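Local coordinates for protein disulfide oxidoreductase (Xylella fastidiosa, PDB 2REM) that probably acts as a periplasmic DsbA-type thiol-disulfide oxidoreductase that introduces disulfide bonds into exported proteins, at residues A[28-33]-A[145-150]; A[55-60]-A[185-190]; A[75-80]-A[116-121]; A[82-87]-A[129-134]; A[157-162]-A[177-182]. One frame throughout, in Å; residues are numbered along the deposited sequence.

Interaction 1 (A[28-33]-A[145-150]); sequences EVVEIF and RAYALK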
# COMPACT_ATOMS: atom_id res chain seq x y z
N GLU A 28 11.45 -7.05 -1.16
CA GLU A 28 10.13 -6.48 -1.29
C GLU A 28 9.86 -5.60 -0.10
O GLU A 28 10.08 -5.99 1.04
CB GLU A 28 9.07 -7.58 -1.37
CG GLU A 28 7.67 -7.04 -1.47
CD GLU A 28 6.67 -8.15 -1.41
OE1 GLU A 28 6.29 -8.53 -0.27
OE2 GLU A 28 6.27 -8.64 -2.49
N VAL A 29 9.44 -4.38 -0.39
CA VAL A 29 8.97 -3.47 0.62
C VAL A 29 7.55 -3.12 0.25
O VAL A 29 7.31 -2.46 -0.74
CB VAL A 29 9.84 -2.20 0.69
CG1 VAL A 29 9.32 -1.28 1.79
CG2 VAL A 29 11.31 -2.60 0.99
N VAL A 30 6.63 -3.59 1.08
CA VAL A 30 5.23 -3.27 0.92
C VAL A 30 4.82 -2.19 1.90
O VAL A 30 5.24 -2.20 3.07
CB VAL A 30 4.33 -4.54 1.09
CG1 VAL A 30 2.83 -4.15 1.31
CG2 VAL A 30 4.49 -5.46 -0.10
N GLU A 31 4.05 -1.22 1.40
CA GLU A 31 3.26 -0.35 2.28
C GLU A 31 1.81 -0.76 2.18
O GLU A 31 1.20 -0.66 1.10
CB GLU A 31 3.34 1.12 1.87
CG GLU A 31 2.64 2.03 2.91
CD GLU A 31 2.06 3.32 2.33
OE1 GLU A 31 1.84 3.40 1.11
OE2 GLU A 31 1.81 4.26 3.12
N ILE A 32 1.26 -1.21 3.30
CA ILE A 32 -0.18 -1.41 3.45
C ILE A 32 -0.72 -0.03 3.80
O ILE A 32 -0.28 0.60 4.77
CB ILE A 32 -0.53 -2.45 4.53
CG1 ILE A 32 0.18 -3.78 4.24
CG2 ILE A 32 -2.07 -2.58 4.69
CD1 ILE A 32 -0.05 -4.86 5.30
N PHE A 33 -1.61 0.47 2.94
CA PHE A 33 -2.13 1.82 3.10
C PHE A 33 -3.64 1.76 2.85
O PHE A 33 -4.16 0.80 2.26
CB PHE A 33 -1.51 2.75 2.04
CG PHE A 33 -2.15 2.59 0.68
CD1 PHE A 33 -3.17 3.46 0.27
CD2 PHE A 33 -1.80 1.54 -0.14
CE1 PHE A 33 -3.81 3.26 -0.94
CE2 PHE A 33 -2.42 1.35 -1.35
CZ PHE A 33 -3.42 2.20 -1.75
N ARG A 145 -6.30 -8.76 0.88
CA ARG A 145 -6.95 -9.15 2.13
C ARG A 145 -6.17 -10.28 2.80
O ARG A 145 -5.88 -10.20 4.00
CB ARG A 145 -8.39 -9.58 1.87
CG ARG A 145 -9.16 -9.93 3.15
CD ARG A 145 -10.64 -9.98 2.86
NE ARG A 145 -11.03 -11.29 2.37
CZ ARG A 145 -11.32 -12.33 3.14
NH1 ARG A 145 -11.27 -12.23 4.47
NH2 ARG A 145 -11.65 -13.49 2.59
N ALA A 146 -5.84 -11.31 2.03
CA ALA A 146 -5.04 -12.43 2.53
C ALA A 146 -3.71 -11.96 3.11
O ALA A 146 -3.28 -12.44 4.17
CB ALA A 146 -4.84 -13.50 1.44
N TYR A 147 -3.09 -11.01 2.43
CA TYR A 147 -1.81 -10.49 2.89
C TYR A 147 -1.98 -9.74 4.22
O TYR A 147 -1.18 -9.96 5.14
CB TYR A 147 -1.19 -9.62 1.80
CG TYR A 147 0.19 -9.11 2.10
CD1 TYR A 147 1.32 -9.94 2.07
CD2 TYR A 147 0.37 -7.77 2.37
CE1 TYR A 147 2.59 -9.40 2.33
CE2 TYR A 147 1.58 -7.26 2.63
CZ TYR A 147 2.68 -8.04 2.62
OH TYR A 147 3.86 -7.39 2.90
N ALA A 148 -3.01 -8.92 4.34
CA ALA A 148 -3.30 -8.28 5.62
C ALA A 148 -3.58 -9.30 6.72
O ALA A 148 -3.11 -9.11 7.86
CB ALA A 148 -4.43 -7.29 5.50
N LEU A 149 -4.31 -10.38 6.41
CA LEU A 149 -4.56 -11.45 7.39
C LEU A 149 -3.28 -12.13 7.88
O LEU A 149 -3.16 -12.48 9.05
CB LEU A 149 -5.55 -12.50 6.86
CG LEU A 149 -7.04 -12.12 6.88
CD1 LEU A 149 -7.91 -13.18 6.20
CD2 LEU A 149 -7.54 -11.89 8.31
N LYS A 150 -2.34 -12.35 6.97
CA LYS A 150 -1.04 -12.93 7.26
C LYS A 150 -0.15 -11.95 8.04
O LYS A 150 0.46 -12.30 9.07
CB LYS A 150 -0.36 -13.26 5.93
CG LYS A 150 0.92 -14.07 6.03
CD LYS A 150 0.69 -15.42 5.36
CE LYS A 150 1.91 -16.31 5.42
NZ LYS A 150 1.46 -17.72 5.63
O HOH W 1 6.46 -7.51 2.19
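Glu28 OE1 and Tyr147 OH are 4.2 Å apart and are joined by one water. The water donates to Glu28 OE1 over 2.7 Å and also bonds to Tyr147 OH over 2.7 Å. Glu28 OE1 takes a second bond from the backbone N of Phe20. Glu28 OE2 has its own partners, the backbone N of Ala21 and a salt bridge to Arg59. The carboxylate of this buried glutamate is therefore held at both oxygens, and the nearby arginine would be expected to stabilise its negative charge. Its plane stands 86° from the Tyr147 ring, and the two side chains run alongside one another, pointing opposite ways. Strand 27-33 is an inner strand of the thioredoxin-fold sheet, between 158-161 and 58-64. It presents Glu28, Val30 and Ile32 to helix 135-151, while Val29 and Glu31 turn to the other face of the sheet, where helix 38-52 lies. The strand and helix segments run nearly perpendicular, at 99°. Tyr147 bridges the gap because its CG is anti to the backbone N (chi1 -175°). Val30 comes from the opposite direction, oblique to the ring: its CB lies 3.4 Å from Tyr147 OH, and its CG1 lies 3.6 Å from Tyr147 CE2. Ile32 comes in obliquely, with CD1 3.9 Å from Tyr147 CE2. Tyr147 was modelled in two conformers, and these contacts belong to one of them. Phe20 meets its ring edge-to-face.

Interaction 2 (A[55-60]-A[185-190]); sequences AKDVRF and RERAAS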
# COMPACT_ATOMS: atom_id res chain seq x y z
N ALA A 55 17.74 1.26 -4.25
CA ALA A 55 18.47 0.47 -5.24
C ALA A 55 17.53 -0.42 -6.05
O ALA A 55 16.36 -0.60 -5.69
CB ALA A 55 19.59 -0.34 -4.58
N LYS A 56 18.03 -0.97 -7.16
CA LYS A 56 17.17 -1.72 -8.10
C LYS A 56 16.66 -3.04 -7.54
O LYS A 56 15.65 -3.56 -8.01
CB LYS A 56 17.90 -1.99 -9.41
CG LYS A 56 18.14 -0.76 -10.29
CD LYS A 56 19.33 -1.00 -11.24
CE LYS A 56 18.91 -1.46 -12.64
NZ LYS A 56 17.62 -2.22 -12.66
N ASP A 57 17.38 -3.58 -6.56
CA ASP A 57 16.94 -4.81 -5.91
C ASP A 57 15.74 -4.61 -4.96
O ASP A 57 15.19 -5.58 -4.45
CB ASP A 57 18.11 -5.50 -5.19
CG ASP A 57 18.70 -4.66 -4.07
OD1 ASP A 57 18.32 -3.48 -3.93
OD2 ASP A 57 19.57 -5.18 -3.34
N VAL A 58 15.35 -3.36 -4.73
CA VAL A 58 14.11 -3.09 -3.97
C VAL A 58 12.88 -3.09 -4.88
O VAL A 58 12.83 -2.37 -5.89
CB VAL A 58 14.18 -1.78 -3.10
CG1 VAL A 58 12.84 -1.53 -2.37
CG2 VAL A 58 15.29 -1.87 -2.08
N ARG A 59 11.90 -3.93 -4.55
CA ARG A 59 10.60 -3.86 -5.18
C ARG A 59 9.64 -3.22 -4.18
O ARG A 59 9.26 -3.83 -3.19
CB ARG A 59 10.10 -5.24 -5.62
CG ARG A 59 8.76 -5.20 -6.36
CD ARG A 59 8.36 -6.57 -6.87
NE ARG A 59 8.03 -7.46 -5.77
CZ ARG A 59 8.51 -8.69 -5.60
NH1 ARG A 59 9.34 -9.22 -6.49
NH2 ARG A 59 8.12 -9.40 -4.54
N PHE A 60 9.27 -1.98 -4.46
CA PHE A 60 8.37 -1.25 -3.57
C PHE A 60 6.95 -1.37 -4.09
O PHE A 60 6.66 -1.03 -5.24
CB PHE A 60 8.82 0.21 -3.46
CG PHE A 60 7.82 1.09 -2.79
CD1 PHE A 60 7.34 0.80 -1.54
CD2 PHE A 60 7.36 2.24 -3.44
CE1 PHE A 60 6.39 1.60 -0.93
CE2 PHE A 60 6.42 3.07 -2.83
CZ PHE A 60 5.94 2.74 -1.58
N ARG A 185 19.67 -5.20 5.86
CA ARG A 185 19.93 -6.47 6.52
C ARG A 185 19.55 -7.65 5.60
O ARG A 185 20.28 -8.61 5.53
CB ARG A 185 19.20 -6.56 7.85
CG ARG A 185 19.66 -7.73 8.69
CD ARG A 185 18.95 -7.81 9.99
NE ARG A 185 17.51 -7.96 9.84
CZ ARG A 185 16.71 -8.24 10.87
NH1 ARG A 185 17.24 -8.42 12.08
NH2 ARG A 185 15.40 -8.36 10.69
N GLU A 186 18.43 -7.53 4.90
CA GLU A 186 18.06 -8.50 3.86
C GLU A 186 19.10 -8.56 2.76
O GLU A 186 19.48 -9.66 2.30
CB GLU A 186 16.70 -8.16 3.24
CG GLU A 186 15.55 -8.31 4.23
CD GLU A 186 15.55 -9.70 4.88
OE1 GLU A 186 15.97 -9.82 6.05
OE2 GLU A 186 15.13 -10.66 4.21
N ARG A 187 19.57 -7.39 2.35
CA ARG A 187 20.58 -7.33 1.31
C ARG A 187 21.87 -8.04 1.76
O ARG A 187 22.44 -8.85 1.03
CB ARG A 187 20.83 -5.87 0.96
CG ARG A 187 21.76 -5.68 -0.22
CD ARG A 187 21.84 -4.23 -0.59
NE ARG A 187 20.61 -3.73 -1.19
CZ ARG A 187 19.92 -2.70 -0.73
NH1 ARG A 187 20.32 -2.05 0.36
NH2 ARG A 187 18.82 -2.30 -1.36
N ALA A 188 22.29 -7.78 3.00
CA ALA A 188 23.49 -8.41 3.53
C ALA A 188 23.30 -9.92 3.65
O ALA A 188 24.20 -10.69 3.31
CB ALA A 188 23.83 -7.81 4.86
N ALA A 189 22.13 -10.32 4.13
CA ALA A 189 21.77 -11.73 4.28
C ALA A 189 21.87 -12.48 2.94
O ALA A 189 22.18 -13.67 2.93
CB ALA A 189 20.38 -11.86 4.85
N SER A 190 21.60 -11.79 1.84
CA SER A 190 21.67 -12.37 0.49
C SER A 190 23.10 -12.72 0.07
O SER A 190 23.32 -13.64 -0.72
CB SER A 190 21.03 -11.41 -0.54
OG SER A 190 22.01 -10.55 -1.14
O HOH W 2 17.87 0.52 -1.39
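The guanidinium of Arg187 and the carboxylate of Asp57 lie nearly coplanar, with their planes 20° apart, and meet edge to edge. Asp57 sits at the guanidinium edge formed by NE and NH2. Val58 CG2 is also at the edge, 3.6 Å from Arg187 NH2. Ala55 CB approaches the group obliquely, 3.8 Å from Arg187 NH2. The grip on Asp57 is a side-on, two-nitrogen salt bridge. Arg187 NE donates to the syn lone pair of Asp57 OD2 over 2.8 Å, nearly straight at 173°. Arg187 NH2 donates to Asp57 OD1 over 2.9 Å, also on the syn side but slightly out of the carboxylate plane. One nitrogen for each oxygen fixes the rotation of both flat groups. Ala55 to Val58 form a type I beta turn that leads into strand 58-64, an outermost strand of the thioredoxin-fold sheet. Arg187 comes from helix 172-190, near the C terminus of the chain. With Asp57 CG between the backbone N and the carbonyl carbon (chi1 63°), the carboxylate faces the arginine, which arrives roughly perpendicular to the aspartate side chain. Arg187 NH2 has a further partner, a water 3.0 Å away that also accepts from Ala55 N. The Arg187 side chain also touches Ile27 of the neighbouring strand. Ser190 OG bonds back to Arg187 O over 2.8 Å, on a lone pair in the carbonyl plane.

Interaction 3 (A[75-80]-A[116-121]); sequences ARAYLA and VFYAGY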
# COMPACT_ATOMS: atom_id res chain seq x y z
N ALA A 75 -9.92 0.26 -1.18
CA ALA A 75 -8.96 -0.76 -1.58
C ALA A 75 -9.27 -1.15 -3.02
O ALA A 75 -8.39 -1.31 -3.85
CB ALA A 75 -9.09 -1.98 -0.70
N ARG A 76 -10.55 -1.38 -3.29
CA ARG A 76 -10.98 -1.78 -4.61
C ARG A 76 -10.73 -0.66 -5.64
O ARG A 76 -10.33 -0.94 -6.77
CB ARG A 76 -12.45 -2.23 -4.54
CG ARG A 76 -12.81 -3.27 -5.54
CD ARG A 76 -14.25 -3.75 -5.30
NE ARG A 76 -14.35 -4.65 -4.16
CZ ARG A 76 -14.07 -5.95 -4.16
NH1 ARG A 76 -14.25 -6.64 -3.03
NH2 ARG A 76 -13.63 -6.58 -5.28
N ALA A 77 -10.94 0.60 -5.23
CA ALA A 77 -10.63 1.76 -6.05
C ALA A 77 -9.15 1.72 -6.46
O ALA A 77 -8.83 1.83 -7.62
CB ALA A 77 -10.90 3.05 -5.31
N TYR A 78 -8.27 1.59 -5.48
CA TYR A 78 -6.85 1.51 -5.78
C TYR A 78 -6.55 0.41 -6.79
O TYR A 78 -5.84 0.64 -7.77
CB TYR A 78 -6.01 1.26 -4.52
CG TYR A 78 -4.57 1.05 -4.91
CD1 TYR A 78 -3.77 2.14 -5.29
CD2 TYR A 78 -4.02 -0.25 -4.95
CE1 TYR A 78 -2.45 1.94 -5.71
CE2 TYR A 78 -2.70 -0.46 -5.35
CZ TYR A 78 -1.93 0.64 -5.73
OH TYR A 78 -0.64 0.45 -6.12
N LEU A 79 -7.05 -0.79 -6.53
CA LEU A 79 -6.76 -1.92 -7.39
C LEU A 79 -7.30 -1.71 -8.80
O LEU A 79 -6.61 -2.01 -9.74
CB LEU A 79 -7.30 -3.23 -6.79
CG LEU A 79 -6.62 -3.54 -5.44
CD1 LEU A 79 -7.39 -4.62 -4.73
CD2 LEU A 79 -5.16 -3.94 -5.59
N ALA A 80 -8.53 -1.23 -8.92
CA ALA A 80 -9.10 -0.93 -10.24
C ALA A 80 -8.21 0.11 -10.96
O ALA A 80 -7.88 -0.04 -12.12
CB ALA A 80 -10.54 -0.42 -10.12
N VAL A 116 -16.40 8.91 -11.53
CA VAL A 116 -16.28 10.32 -11.87
C VAL A 116 -14.85 10.75 -11.60
O VAL A 116 -14.25 11.40 -12.43
CB VAL A 116 -17.31 11.22 -11.11
CG1 VAL A 116 -16.99 12.69 -11.28
CG2 VAL A 116 -18.71 10.93 -11.62
N PHE A 117 -14.30 10.34 -10.46
CA PHE A 117 -12.93 10.66 -10.11
C PHE A 117 -11.96 10.19 -11.20
O PHE A 117 -11.15 10.98 -11.73
CB PHE A 117 -12.56 10.07 -8.75
CG PHE A 117 -11.13 10.31 -8.38
CD1 PHE A 117 -10.75 11.52 -7.80
CD2 PHE A 117 -10.16 9.37 -8.69
CE1 PHE A 117 -9.43 11.78 -7.49
CE2 PHE A 117 -8.80 9.63 -8.38
CZ PHE A 117 -8.46 10.83 -7.76
N TYR A 118 -12.04 8.90 -11.54
CA TYR A 118 -11.12 8.33 -12.49
C TYR A 118 -11.37 8.80 -13.92
O TYR A 118 -10.46 8.78 -14.76
CB TYR A 118 -11.10 6.79 -12.35
CG TYR A 118 -10.44 6.43 -11.04
CD1 TYR A 118 -9.06 6.61 -10.88
CD2 TYR A 118 -11.17 5.93 -9.97
CE1 TYR A 118 -8.42 6.30 -9.67
CE2 TYR A 118 -10.55 5.60 -8.74
CZ TYR A 118 -9.18 5.79 -8.61
OH TYR A 118 -8.56 5.46 -7.44
N ALA A 119 -12.60 9.26 -14.19
CA ALA A 119 -12.90 9.90 -15.47
C ALA A 119 -11.92 11.05 -15.73
O ALA A 119 -11.60 11.37 -16.88
CB ALA A 119 -14.33 10.41 -15.52
N GLY A 120 -11.42 11.67 -14.66
CA GLY A 120 -10.47 12.75 -14.78
C GLY A 120 -9.13 12.27 -15.28
O GLY A 120 -8.34 13.06 -15.80
N TYR A 121 -8.88 10.97 -15.13
CA TYR A 121 -7.62 10.35 -15.59
C TYR A 121 -7.80 9.55 -16.90
O TYR A 121 -6.98 8.70 -17.24
CB TYR A 121 -7.00 9.50 -14.48
CG TYR A 121 -6.66 10.39 -13.33
CD1 TYR A 121 -5.45 11.10 -13.32
CD2 TYR A 121 -7.59 10.62 -12.31
CE1 TYR A 121 -5.16 11.99 -12.28
CE2 TYR A 121 -7.30 11.50 -11.28
CZ TYR A 121 -6.09 12.17 -11.27
OH TYR A 121 -5.82 13.05 -10.28
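Tyr118 reaches from helix 111-119 to Ala77 on helix 71-83. Its CB points toward that helix, and CG lies anti to the carbonyl carbon (chi1 -70°), which carries the ring across the gap. At the ring, one face is covered by Phe117 of its own helix: Phe117 CD2 sits 3.5 Å above the plane, over the centre. The ring of Phe128 also meets it, with the planes about 15° apart. Further out, CE2 of Tyr118 is 4.3 Å from Ala77 CB, a loose apolar contact. CZ comes next, 4.1 Å from Ala77 O. The tip makes the closest approach, with Tyr118 OH 3.6 Å from Ala77 O and 4.0 Å from Ala77 CB. Ser90 and Met94 of helix 87-101 touch the same side chain, as does Val86. The contact lies in the helical part of the molecule, the domain that DsbA proteins carry inserted in the thioredoxin fold. At Ala77 the phenol oxygen comes near the helix backbone. No hydrogen bond forms between Tyr118 OH and Ala77 O, so the hydroxyl meets this carbonyl by van der Waals packing.

Interaction 4 (A[82-87]-A[129-134]); sequences DVLGVA and VATFNG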
# COMPACT_ATOMS: atom_id res chain seq x y z
N ASP A 82 -5.11 0.67 -10.48
CA ASP A 82 -3.85 0.02 -10.83
C ASP A 82 -3.98 -0.87 -12.05
O ASP A 82 -3.15 -0.81 -12.95
CB ASP A 82 -3.26 -0.77 -9.66
CG ASP A 82 -1.80 -1.09 -9.86
OD1 ASP A 82 -1.08 -0.28 -10.49
OD2 ASP A 82 -1.35 -2.14 -9.41
N VAL A 83 -5.03 -1.69 -12.07
CA VAL A 83 -5.35 -2.49 -13.25
C VAL A 83 -5.46 -1.60 -14.48
O VAL A 83 -5.02 -1.98 -15.55
CB VAL A 83 -6.68 -3.29 -13.05
CG1 VAL A 83 -7.25 -3.78 -14.40
CG2 VAL A 83 -6.47 -4.47 -12.07
N LEU A 84 -6.03 -0.42 -14.30
CA LEU A 84 -6.28 0.50 -15.41
C LEU A 84 -5.07 1.38 -15.73
O LEU A 84 -5.08 2.12 -16.69
CB LEU A 84 -7.54 1.34 -15.11
CG LEU A 84 -8.85 0.55 -15.06
CD1 LEU A 84 -10.02 1.31 -14.47
CD2 LEU A 84 -9.19 -0.06 -16.42
N GLY A 85 -4.00 1.26 -14.94
CA GLY A 85 -2.76 1.98 -15.18
C GLY A 85 -2.82 3.45 -14.80
O GLY A 85 -2.07 4.27 -15.32
N VAL A 86 -3.73 3.81 -13.90
CA VAL A 86 -3.88 5.19 -13.49
C VAL A 86 -3.70 5.38 -11.98
O VAL A 86 -3.94 6.47 -11.45
CB VAL A 86 -5.24 5.82 -13.95
CG1 VAL A 86 -5.37 5.79 -15.49
CG2 VAL A 86 -6.43 5.16 -13.25
N ALA A 87 -3.28 4.33 -11.28
CA ALA A 87 -3.10 4.42 -9.83
C ALA A 87 -1.99 5.41 -9.49
O ALA A 87 -2.19 6.33 -8.69
CB ALA A 87 -2.80 3.03 -9.23
N VAL A 129 -16.24 0.99 -13.89
CA VAL A 129 -17.23 0.14 -13.20
C VAL A 129 -16.99 -1.34 -13.45
O VAL A 129 -16.99 -2.15 -12.51
CB VAL A 129 -18.69 0.55 -13.51
CG1 VAL A 129 -19.68 -0.49 -12.95
CG2 VAL A 129 -18.96 1.92 -12.92
N ALA A 130 -16.75 -1.69 -14.72
CA ALA A 130 -16.44 -3.06 -15.08
C ALA A 130 -15.19 -3.54 -14.36
O ALA A 130 -15.09 -4.68 -14.00
CB ALA A 130 -16.29 -3.22 -16.58
N THR A 131 -14.22 -2.64 -14.17
CA THR A 131 -12.97 -3.05 -13.59
C THR A 131 -13.16 -3.22 -12.09
O THR A 131 -12.76 -4.23 -11.52
CB THR A 131 -11.85 -2.04 -13.90
OG1 THR A 131 -11.72 -1.91 -15.32
CG2 THR A 131 -10.51 -2.56 -13.35
N PHE A 132 -13.79 -2.21 -11.49
CA PHE A 132 -14.08 -2.19 -10.07
C PHE A 132 -14.88 -3.44 -9.67
O PHE A 132 -14.63 -4.00 -8.63
CB PHE A 132 -14.93 -0.94 -9.78
CG PHE A 132 -15.12 -0.65 -8.33
CD1 PHE A 132 -14.14 0.02 -7.61
CD2 PHE A 132 -16.33 -0.99 -7.70
CE1 PHE A 132 -14.33 0.33 -6.28
CE2 PHE A 132 -16.53 -0.70 -6.35
CZ PHE A 132 -15.51 -0.03 -5.63
N ASN A 133 -15.85 -3.82 -10.49
CA ASN A 133 -16.67 -5.00 -10.21
C ASN A 133 -16.11 -6.27 -10.79
O ASN A 133 -16.76 -7.29 -10.73
CB ASN A 133 -18.10 -4.83 -10.74
CG ASN A 133 -18.81 -3.70 -10.05
OD1 ASN A 133 -18.35 -3.22 -9.02
ND2 ASN A 133 -19.88 -3.21 -10.65
N GLY A 134 -14.90 -6.21 -11.35
CA GLY A 134 -14.46 -7.34 -12.17
C GLY A 134 -13.56 -8.33 -11.48
O GLY A 134 -13.12 -8.11 -10.35
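Leu84 and Val83 meet Thr131 within the helical domain that is inserted in the thioredoxin fold of DsbA proteins. The contact joins the C-terminal end of helix 71-83 to the last turn of helix 125-132. Backbone motifs shape the first segment. Gly85 has positive phi and ends the helix in a Schellman motif, with Gly85 N bonded to Asp82 O over 3.0 Å. Val86 then takes the N-cap position of helix 87-101. The polar part is small and internal to the second helix: Thr131 OG1 bonds to Arg127 O, one turn back. The hydroxyl is therefore engaged there, and toward Leu84 it presents a packing surface. Van der Waals packing joins the segments, methyl to methyl and methyl to hydroxyl oxygen. Leu84 and Thr131 meet tip to tip. Val83 lies alongside Thr131, pointing the other way. In Thr131, OG1 sits beside the backbone N (chi1 -58°) and CG2 anti to it, which turns the methyl to the valine and the hydroxyl to the leucine. Val137 of helix 135-151 touches both Val83 and Thr131. Leu84 straddles the hydroxyl: Thr131 OG1 lies 3.3 Å from Leu84 CD2 and 3.7 Å from CD1, while Thr131 CG2 meets Val83 CG1 at 3.6 Å.

Interaction 5 (A[157-162]-A[177-182]); sequences PTIVVN and RITDYL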
# COMPACT_ATOMS: atom_id res chain seq x y z
N PRO A 157 -0.11 3.84 7.93
CA PRO A 157 0.60 2.95 7.02
C PRO A 157 1.40 1.88 7.76
O PRO A 157 1.88 2.11 8.86
CB PRO A 157 1.59 3.89 6.32
CG PRO A 157 1.83 4.98 7.32
CD PRO A 157 0.47 5.20 7.91
N THR A 158 1.55 0.74 7.13
CA THR A 158 2.39 -0.32 7.68
C THR A 158 3.34 -0.78 6.60
O THR A 158 2.93 -1.15 5.50
CB THR A 158 1.54 -1.49 8.18
OG1 THR A 158 0.82 -1.07 9.34
CG2 THR A 158 2.42 -2.68 8.57
N ILE A 159 4.62 -0.73 6.93
CA ILE A 159 5.67 -1.20 6.04
C ILE A 159 6.03 -2.65 6.40
O ILE A 159 6.21 -2.98 7.60
CB ILE A 159 6.92 -0.31 6.12
CG1 ILE A 159 6.58 1.14 5.74
CG2 ILE A 159 8.04 -0.93 5.25
CD1 ILE A 159 6.05 1.31 4.30
N VAL A 160 6.10 -3.50 5.37
CA VAL A 160 6.46 -4.90 5.52
C VAL A 160 7.60 -5.22 4.57
O VAL A 160 7.50 -5.01 3.35
CB VAL A 160 5.28 -5.84 5.23
CG1 VAL A 160 5.64 -7.31 5.57
CG2 VAL A 160 3.99 -5.41 5.95
N VAL A 161 8.69 -5.75 5.13
CA VAL A 161 9.85 -6.14 4.33
C VAL A 161 9.85 -7.63 4.11
O VAL A 161 9.85 -8.41 5.07
CB VAL A 161 11.18 -5.68 4.96
CG1 VAL A 161 12.36 -6.03 4.05
CG2 VAL A 161 11.16 -4.15 5.22
N ASN A 162 9.85 -8.02 2.84
CA ASN A 162 9.91 -9.43 2.42
C ASN A 162 8.83 -10.31 3.04
O ASN A 162 9.01 -11.53 3.16
CB ASN A 162 11.32 -10.00 2.70
CG ASN A 162 12.31 -9.62 1.62
OD1 ASN A 162 11.94 -9.05 0.59
ND2 ASN A 162 13.58 -9.93 1.85
N ARG A 177 13.61 4.78 8.47
CA ARG A 177 14.92 4.41 8.99
C ARG A 177 14.93 2.93 9.35
O ARG A 177 15.89 2.23 9.08
CB ARG A 177 15.28 5.22 10.23
CG ARG A 177 15.68 6.68 9.94
CD ARG A 177 16.14 7.35 11.24
NE ARG A 177 15.43 8.60 11.48
CZ ARG A 177 14.55 8.80 12.46
NH1 ARG A 177 14.29 7.82 13.33
NH2 ARG A 177 13.94 9.97 12.60
N ILE A 178 13.84 2.44 9.94
CA ILE A 178 13.78 1.04 10.35
C ILE A 178 13.69 0.19 9.08
O ILE A 178 14.30 -0.88 8.99
CB ILE A 178 12.55 0.76 11.26
CG1 ILE A 178 12.68 1.50 12.60
CG2 ILE A 178 12.31 -0.77 11.47
CD1 ILE A 178 11.30 1.70 13.25
N THR A 179 12.94 0.68 8.10
CA THR A 179 12.81 0.00 6.82
C THR A 179 14.19 -0.11 6.17
O THR A 179 14.56 -1.19 5.69
CB THR A 179 11.85 0.74 5.88
OG1 THR A 179 10.58 0.85 6.52
CG2 THR A 179 11.68 -0.02 4.57
N ASP A 180 14.94 0.99 6.16
CA ASP A 180 16.31 1.01 5.62
C ASP A 180 17.16 -0.06 6.27
O ASP A 180 17.86 -0.82 5.59
CB ASP A 180 16.97 2.37 5.83
CG ASP A 180 16.44 3.42 4.91
OD1 ASP A 180 15.81 3.07 3.90
OD2 ASP A 180 16.67 4.60 5.20
N TYR A 181 17.13 -0.10 7.60
CA TYR A 181 17.87 -1.12 8.35
C TYR A 181 17.50 -2.54 7.90
O TYR A 181 18.38 -3.37 7.67
CB TYR A 181 17.67 -0.95 9.88
CG TYR A 181 18.03 -2.19 10.66
CD1 TYR A 181 17.06 -3.14 10.98
CD2 TYR A 181 19.35 -2.44 11.04
CE1 TYR A 181 17.39 -4.29 11.68
CE2 TYR A 181 19.70 -3.58 11.72
CZ TYR A 181 18.70 -4.51 12.04
OH TYR A 181 19.02 -5.65 12.73
N LEU A 182 16.19 -2.80 7.82
CA LEU A 182 15.69 -4.14 7.45
C LEU A 182 16.02 -4.47 6.01
O LEU A 182 16.36 -5.62 5.71
CB LEU A 182 14.17 -4.25 7.64
CG LEU A 182 13.62 -4.14 9.06
CD1 LEU A 182 12.10 -4.00 8.98
CD2 LEU A 182 14.04 -5.37 9.87
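Strand 158-161 and the helix segment 177-182 run almost parallel, 7° apart, their axes approaching to 9.2 Å at the closest. Ile159 and Val161 of the strand point at the helix and meet Thr179 and Leu182. This is the C-terminal beta-beta-alpha part of the thioredoxin fold: strands 158-161 and 165-167 followed by helix 172-190. Pro157, just before the strand, has a cis peptide bond, the cis-proline characteristic of this fold, and it touches Cys40 of the CxxC motif. The Ile159 side chain lies roughly perpendicular to that of Thr179. Ile159 CG2, anti to its backbone N, lies 3.4 Å from Thr179 OG1 and 3.8 Å from Thr179 CG2. The hydroxyl has its polar partner in its own helix, Thr175 O, so its contact with Ile159 is packing. The helix shares this face of the sheet with helix 38-52: Thr179 also touches Trp50, whose NE1 bonds to Asp180 OD1. Further along, Val161 packs against Leu182, its side chain set at a slant to the leucine. A single methyl makes this contact, Val161 CG2, at 3.9 Å from both Leu182 CB and Leu182 CD1.

How the interactions relate
From the N terminus, strand 27-33 opens interaction 1, which closes at helix 135-151; its loop contains most of the helical domain, along with helix 38-52 and strand 58-64. Strand 58-64, its parallel neighbour, opens interaction 2, which closes only in the C-terminal helix. Interactions 1 and 2 therefore cross. Interactions 3 and 4 nest inside both loops and cross each other; both start on helix 71-83 and tie it to the consecutive helices 111-119 and 125-132. Interaction 5 follows interaction 1 in series and nests inside interaction 2, with which it shares helix 172-190. Interactions 1, 2 and 5 meet at the sheet, while 3 and 4 belong to the helical domain; Phe33 packing on Tyr78 links the two groups.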